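Local coordinates for conserved protein MTH689 (Methanothermobacter thermautotrophicus, PDB 2WNY) that is of unknown function but belongs to a family of RNA-binding proteins and comes from the exosome superoperon, consistent with a role in RNA metabolism, at residues 8-13 and 56-61; 74-79 and 105-110. The protein carries 1 engineered substitution. One frame throughout, in Å; residues are numbered along the deposited sequence.

Interaction 1. Residues 8-13 and 56-61; sequences IHNISY and RGRLDR
The carbonyl oxygen of Ile11 is gripped twice from the facing strand: Leu59 N donates a nearly straight hydrogen bond to it (2.8 Å, 177° at the hydrogen), and Arg58 CA adds a longer C-H···O contact. Leu59 O returns the favour by accepting Ile11 N at 2.9 Å, and Tyr13 and Gly57 form a second reciprocal pair, with Tyr13 N to Gly57 O at 2.9 Å. These are the hydrogen-bonded pairs of two strands, 8-17 and 51-59, neighbours in the six-stranded antiparallel sheet; Ser12 and Arg58 form the non-hydrogen-bonded pair between them. Ile11, Tyr13 and Leu59 share the face where Phe68 and Ala64 of helix 62-76 cover the two aliphatic residues. Tyr13 CG takes the crowded place between backbone N and carbonyl carbon (chi1 65°), which lays the ring across Gly57, whose CA lies over the ring face, 3.8 Å from its centroid. Glycine suits this place because a CB would come within 2.4 Å of Tyr13 OH. An alanine in place of Tyr13 would probably uncover Gly57 and loosen the packing on Ile34, Ala37 and Pro39. On the other face, the guanidinium of Arg58 crosses the amide of Asn10 obliquely, planes 38° apart, with Asn10 CG above one guanidinium face, offset toward the rim; Asn10 ND2 and Arg58 NH2, 3.2 Å apart, are both donors, so they touch without bonding.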
loop_
_atom_site.group_PDB
_atom_site.type_symbol
_atom_site.label_atom_id
_atom_site.label_comp_id
_atom_site.label_asym_id
_atom_site.label_seq_id
_atom_site.Cartn_x
_atom_site.Cartn_y
_atom_site.Cartn_z
ATOM N N ILE A 8 0.989 -8.092 -9.946
ATOM C CA ILE A 8 1.687 -6.870 -9.566
ATOM C C ILE A 8 3.197 -7.112 -9.653
ATOM O O ILE A 8 3.692 -8.224 -9.410
ATOM C CB ILE A 8 1.272 -6.344 -8.145
ATOM C CG1 ILE A 8 1.618 -7.366 -7.049
ATOM C CG2 ILE A 8 -0.189 -5.992 -8.117
ATOM C CD1 ILE A 8 1.420 -6.855 -5.629
ATOM N N HIS A 9 3.929 -6.080 -10.045
ATOM C CA HIS A 9 5.384 -6.214 -10.227
ATOM C C HIS A 9 6.119 -6.012 -8.916
ATOM O O HIS A 9 7.059 -6.740 -8.561
ATOM C CB HIS A 9 5.850 -5.207 -11.272
ATOM C CG HIS A 9 5.391 -5.539 -12.654
ATOM N ND1 HIS A 9 5.726 -6.720 -13.279
ATOM C CD2 HIS A 9 4.636 -4.845 -13.537
ATOM C CE1 HIS A 9 5.190 -6.746 -14.487
ATOM N NE2 HIS A 9 4.532 -5.614 -14.672
ATOM N N ASN A 10 5.669 -5.001 -8.186
ATOM C CA ASN A 10 6.303 -4.627 -6.932
ATOM C C ASN A 10 5.347 -3.717 -6.158
ATOM O O ASN A 10 4.345 -3.236 -6.718
ATOM C CB ASN A 10 7.653 -3.950 -7.209
ATOM C CG ASN A 10 7.508 -2.605 -7.916
ATOM O OD1 ASN A 10 6.918 -1.678 -7.374
ATOM N ND2 ASN A 10 8.054 -2.498 -9.122
ATOM N N ILE A 11 5.644 -3.495 -4.881
ATOM C CA ILE A 11 4.893 -2.525 -4.075
ATOM C C ILE A 11 5.905 -1.629 -3.379
ATOM O O ILE A 11 6.834 -2.138 -2.715
ATOM C CB ILE A 11 4.061 -3.203 -2.963
ATOM C CG1 ILE A 11 3.144 -4.277 -3.546
ATOM C CG2 ILE A 11 3.231 -2.147 -2.206
ATOM C CD1 ILE A 11 2.208 -4.910 -2.536
ATOM N N SER A 12 5.755 -0.320 -3.563
ATOM C CA SER A 12 6.499 0.654 -2.776
ATOM C C SER A 12 5.576 1.032 -1.616
ATOM O O SER A 12 4.355 1.146 -1.809
ATOM C CB SER A 12 6.835 1.899 -3.590
ATOM O OG SER A 12 7.796 1.625 -4.585
ATOM N N TYR A 13 6.141 1.213 -0.427
ATOM C CA TYR A 13 5.330 1.635 0.718
ATOM C C TYR A 13 6.040 2.712 1.504
ATOM O O TYR A 13 7.292 2.800 1.513
ATOM C CB TYR A 13 4.916 0.447 1.605
ATOM C CG TYR A 13 6.079 -0.238 2.276
ATOM C CD1 TYR A 13 6.621 0.267 3.467
ATOM C CD2 TYR A 13 6.646 -1.378 1.725
ATOM C CE1 TYR A 13 7.702 -0.342 4.078
ATOM C CE2 TYR A 13 7.717 -1.987 2.324
ATOM C CZ TYR A 13 8.235 -1.473 3.510
ATOM O OH TYR A 13 9.296 -2.087 4.103
ATOM N N ARG A 56 10.128 3.404 4.780
ATOM C CA ARG A 56 9.943 3.170 3.354
ATOM C C ARG A 56 10.493 1.810 2.916
ATOM O O ARG A 56 11.440 1.285 3.497
ATOM C CB ARG A 56 10.716 4.222 2.567
ATOM C CG ARG A 56 10.025 5.509 2.312
ATOM C CD ARG A 56 10.909 6.363 1.382
ATOM N NE ARG A 56 10.885 7.784 1.737
ATOM C CZ ARG A 56 10.128 8.711 1.151
ATOM N NH1 ARG A 56 9.307 8.388 0.155
ATOM N NH2 ARG A 56 10.192 9.968 1.570
ATOM N N GLY A 57 9.927 1.266 1.847
ATOM C CA GLY A 57 10.463 0.054 1.251
ATOM C C GLY A 57 9.926 -0.097 -0.149
ATOM O O GLY A 57 8.924 0.539 -0.529
ATOM N N ARG A 58 10.641 -0.891 -0.927
ATOM C CA ARG A 58 10.164 -1.385 -2.208
ATOM C C ARG A 58 10.308 -2.891 -2.128
ATOM O O ARG A 58 11.411 -3.442 -1.913
ATOM C CB ARG A 58 10.938 -0.777 -3.377
ATOM C CG ARG A 58 10.250 -0.972 -4.731
ATOM C CD ARG A 58 11.173 -0.526 -5.843
ATOM N NE ARG A 58 11.014 -1.296 -7.082
ATOM C CZ ARG A 58 11.253 -2.606 -7.216
ATOM N NH1 ARG A 58 11.632 -3.349 -6.178
ATOM N NH2 ARG A 58 11.091 -3.184 -8.402
ATOM N N LEU A 59 9.161 -3.549 -2.231
ATOM C CA LEU A 59 9.064 -4.971 -2.053
ATOM C C LEU A 59 8.810 -5.611 -3.419
ATOM O O LEU A 59 7.901 -5.188 -4.134
ATOM C CB LEU A 59 7.878 -5.241 -1.129
ATOM C CG LEU A 59 7.450 -6.696 -0.992
ATOM C CD1 LEU A 59 8.280 -7.364 0.092
ATOM C CD2 LEU A 59 5.957 -6.772 -0.679
ATOM N N ASP A 60 9.622 -6.602 -3.795
ATOM C CA ASP A 60 9.348 -7.373 -4.990
ATOM C C ASP A 60 9.480 -8.893 -4.762
ATOM O O ASP A 60 9.412 -9.663 -5.717
ATOM C CB ASP A 60 10.210 -6.882 -6.172
ATOM C CG ASP A 60 11.667 -7.354 -6.091
ATOM O OD1 ASP A 60 12.149 -7.684 -4.983
ATOM O OD2 ASP A 60 12.335 -7.372 -7.145
ATOM N N ARG A 61 9.648 -9.316 -3.502
ATOM C CA ARG A 61 9.723 -10.755 -3.172
ATOM C C ARG A 61 8.412 -11.425 -3.556
ATOM O O ARG A 61 7.353 -10.995 -3.109
ATOM C CB ARG A 61 9.968 -10.998 -1.670
ATOM C CG ARG A 61 11.328 -10.564 -1.159
ATOM C CD ARG A 61 11.559 -10.973 0.309
ATOM N NE ARG A 61 10.574 -10.449 1.266
ATOM C CZ ARG A 61 10.571 -9.218 1.780
ATOM N NH1 ARG A 61 11.482 -8.310 1.426
ATOM N NH2 ARG A 61 9.633 -8.880 2.654
#

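Interaction 2. Residues 74-79 and 105-110; sequences EVFRGR and GVWEPV
Val75, on the last turn of helix 62-76, has CG1 anti to its backbone N (chi1 171°) and CG2 beside that N. CG2 makes the nearest approach to the indole of Trp107, obliquely and 3.8 Å from CE3, while CG1 sits over the centre of the Phe76 ring, 3.5 Å above its plane, and also touches Trp107 CB. Trp107 CG lies anti to the carbonyl carbon (chi1 -76°), and the Trp107 side chain runs at about a right angle to those of Val75 and Phe76. Phe76 CG is likewise anti to its carbonyl carbon, which carries CE2 to the indole edge, 4.0 Å from Trp107 CE3. Its other flank, CE1, meets Pro109 CG near the plane of the phenyl ring. A large flat residue suits position 107: one apolar ring can meet Val75, Phe76 and Phe68 at once while its NE1 bonds to Asn32 O. Arg79 closes a type II beta turn that starts at Phe76, its N bonded to Phe76 O, with Gly78 at positive phi. Its chain bends at chi3 (66°), placing Phe76 CE1 over the centre of one guanidinium face and bringing NH2 to 3.6 Å from Pro109 CG, tip to tip; NH1 makes a weak hydrogen bond to Val75 O, and NE is salt-bridged to Glu82. Apolar side chains thus pack the C-terminal turn of helix 62-76 against the loop and short edge strand, 109-110, of the antiparallel sheet.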
loop_
_atom_site.group_PDB
_atom_site.type_symbol
_atom_site.label_atom_id
_atom_site.label_comp_id
_atom_site.label_asym_id
_atom_site.label_seq_id
_atom_site.Cartn_x
_atom_site.Cartn_y
_atom_site.Cartn_z
ATOM N N GLU A 74 -9.343 -10.439 -1.106
ATOM C CA GLU A 74 -10.424 -10.660 -0.125
ATOM C C GLU A 74 -11.044 -9.315 0.278
ATOM O O GLU A 74 -12.266 -9.160 0.314
ATOM C CB GLU A 74 -9.913 -11.365 1.138
ATOM C CG GLU A 74 -9.228 -12.698 0.912
ATOM C CD GLU A 74 -8.392 -13.148 2.109
ATOM O OE1 GLU A 74 -8.209 -12.363 3.073
ATOM O OE2 GLU A 74 -7.913 -14.303 2.080
ATOM N N VAL A 75 -10.181 -8.347 0.560
ATOM C CA VAL A 75 -10.611 -7.021 1.006
ATOM C C VAL A 75 -11.456 -6.319 -0.074
ATOM O O VAL A 75 -12.542 -5.832 0.214
ATOM C CB VAL A 75 -9.389 -6.145 1.435
ATOM C CG1 VAL A 75 -9.791 -4.690 1.692
ATOM C CG2 VAL A 75 -8.717 -6.738 2.684
ATOM N N PHE A 76 -10.971 -6.315 -1.314
ATOM C CA PHE A 76 -11.521 -5.441 -2.354
ATOM C C PHE A 76 -12.417 -6.092 -3.418
ATOM O O PHE A 76 -12.877 -5.411 -4.353
ATOM C CB PHE A 76 -10.389 -4.601 -2.972
ATOM C CG PHE A 76 -9.808 -3.613 -2.014
ATOM C CD1 PHE A 76 -10.619 -2.618 -1.461
ATOM C CD2 PHE A 76 -8.463 -3.681 -1.633
ATOM C CE1 PHE A 76 -10.112 -1.697 -0.559
ATOM C CE2 PHE A 76 -7.918 -2.755 -0.723
ATOM C CZ PHE A 76 -8.742 -1.760 -0.181
ATOM N N ARG A 77 -12.675 -7.396 -3.267
ATOM C CA ARG A 77 -13.668 -8.127 -4.069
ATOM C C ARG A 77 -14.952 -7.299 -4.073
ATOM O O ARG A 77 -15.440 -6.924 -3.002
ATOM C CB ARG A 77 -13.909 -9.514 -3.440
ATOM C CG ARG A 77 -15.072 -10.373 -4.001
ATOM C CD ARG A 77 -14.741 -11.063 -5.321
ATOM N NE ARG A 77 -13.517 -11.866 -5.258
ATOM C CZ ARG A 77 -12.940 -12.454 -6.308
ATOM N NH1 ARG A 77 -13.473 -12.350 -7.526
ATOM N NH2 ARG A 77 -11.826 -13.156 -6.139
ATOM N N GLY A 78 -15.450 -6.972 -5.269
ATOM C CA GLY A 78 -16.676 -6.185 -5.444
ATOM C C GLY A 78 -16.606 -4.737 -4.984
ATOM O O GLY A 78 -17.629 -4.080 -4.831
ATOM N N ARG A 79 -15.396 -4.234 -4.762
ATOM C CA ARG A 79 -15.226 -2.867 -4.313
ATOM C C ARG A 79 -14.366 -2.093 -5.309
ATOM O O ARG A 79 -13.594 -1.194 -4.932
ATOM C CB ARG A 79 -14.602 -2.857 -2.908
ATOM C CG ARG A 79 -15.557 -3.295 -1.812
ATOM C CD ARG A 79 -14.863 -3.434 -0.481
ATOM N NE ARG A 79 -14.398 -2.141 0.024
ATOM C CZ ARG A 79 -13.744 -1.965 1.171
ATOM N NH1 ARG A 79 -13.456 -2.999 1.949
ATOM N NH2 ARG A 79 -13.378 -0.748 1.543
ATOM N N GLY A 105 -5.561 -4.678 12.408
ATOM C CA GLY A 105 -5.680 -5.746 11.405
ATOM C C GLY A 105 -6.775 -5.496 10.382
ATOM O O GLY A 105 -7.283 -6.429 9.761
ATOM N N VAL A 106 -7.155 -4.231 10.216
ATOM C CA VAL A 106 -8.219 -3.886 9.282
ATOM C C VAL A 106 -7.627 -3.014 8.180
ATOM O O VAL A 106 -6.796 -2.124 8.451
ATOM C CB VAL A 106 -9.385 -3.160 9.974
ATOM C CG1 VAL A 106 -10.483 -2.817 8.968
ATOM C CG2 VAL A 106 -9.952 -4.007 11.126
ATOM N N TRP A 107 -8.037 -3.281 6.944
ATOM C CA TRP A 107 -7.610 -2.465 5.817
ATOM C C TRP A 107 -8.706 -1.465 5.521
ATOM O O TRP A 107 -9.782 -1.825 5.031
ATOM C CB TRP A 107 -7.358 -3.331 4.589
ATOM C CG TRP A 107 -6.096 -4.123 4.597
ATOM C CD1 TRP A 107 -5.383 -4.568 5.691
ATOM C CD2 TRP A 107 -5.411 -4.621 3.439
ATOM N NE1 TRP A 107 -4.284 -5.308 5.269
ATOM C CE2 TRP A 107 -4.283 -5.354 3.896
ATOM C CE3 TRP A 107 -5.642 -4.520 2.055
ATOM C CZ2 TRP A 107 -3.364 -5.940 3.014
ATOM C CZ3 TRP A 107 -4.732 -5.114 1.180
ATOM C CH2 TRP A 107 -3.627 -5.833 1.662
ATOM N N GLU A 108 -8.437 -0.201 5.820
ATOM C CA GLU A 108 -9.431 0.841 5.599
ATOM C C GLU A 108 -8.838 1.866 4.635
ATOM O O GLU A 108 -7.929 2.603 5.003
ATOM C CB GLU A 108 -9.833 1.480 6.934
ATOM C CG GLU A 108 -10.936 2.572 6.862
ATOM C CD GLU A 108 -12.284 2.035 6.393
ATOM O OE1 GLU A 108 -12.803 1.092 7.026
ATOM O OE2 GLU A 108 -12.821 2.566 5.396
ATOM N N PRO A 109 -9.366 1.920 3.397
ATOM C CA PRO A 109 -8.871 2.906 2.440
ATOM C C PRO A 109 -9.212 4.316 2.916
ATOM O O PRO A 109 -10.306 4.564 3.431
ATOM C CB PRO A 109 -9.625 2.564 1.147
ATOM C CG PRO A 109 -10.856 1.818 1.594
ATOM C CD PRO A 109 -10.507 1.137 2.883
ATOM N N VAL A 110 -8.255 5.223 2.788
ATOM C CA VAL A 110 -8.487 6.623 3.117
ATOM C C VAL A 110 -7.951 7.498 1.993
ATOM O O VAL A 110 -7.194 7.026 1.135
ATOM C CB VAL A 110 -7.840 7.028 4.468
ATOM C CG1 VAL A 110 -8.547 6.350 5.654
ATOM C CG2 VAL A 110 -6.349 6.724 4.465
#

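How the interactions relate
Both contacts are partly buried and lie on opposite sides of the chain's centre, their own centres about 19 Å apart and their nearest atoms about 7 Å apart. Interaction 1 joins two neighbouring strands inside the sheet, so backbone hydrogen bonds carry it; Ile11, Tyr13 and Leu59 are buried on one face, and exposed arginines lie at its margin. Interaction 2, at the edge strand 109-110 several strands away across the sheet, relies on apolar packing: Trp107 and Phe76 are buried, and none of its touching residues is fully exposed. Helix 62-76 connects them: it begins just after Arg61 and ends at Phe76, and its Phe68 touches both Ile11 and Trp107, so this one residue reaches both contacts.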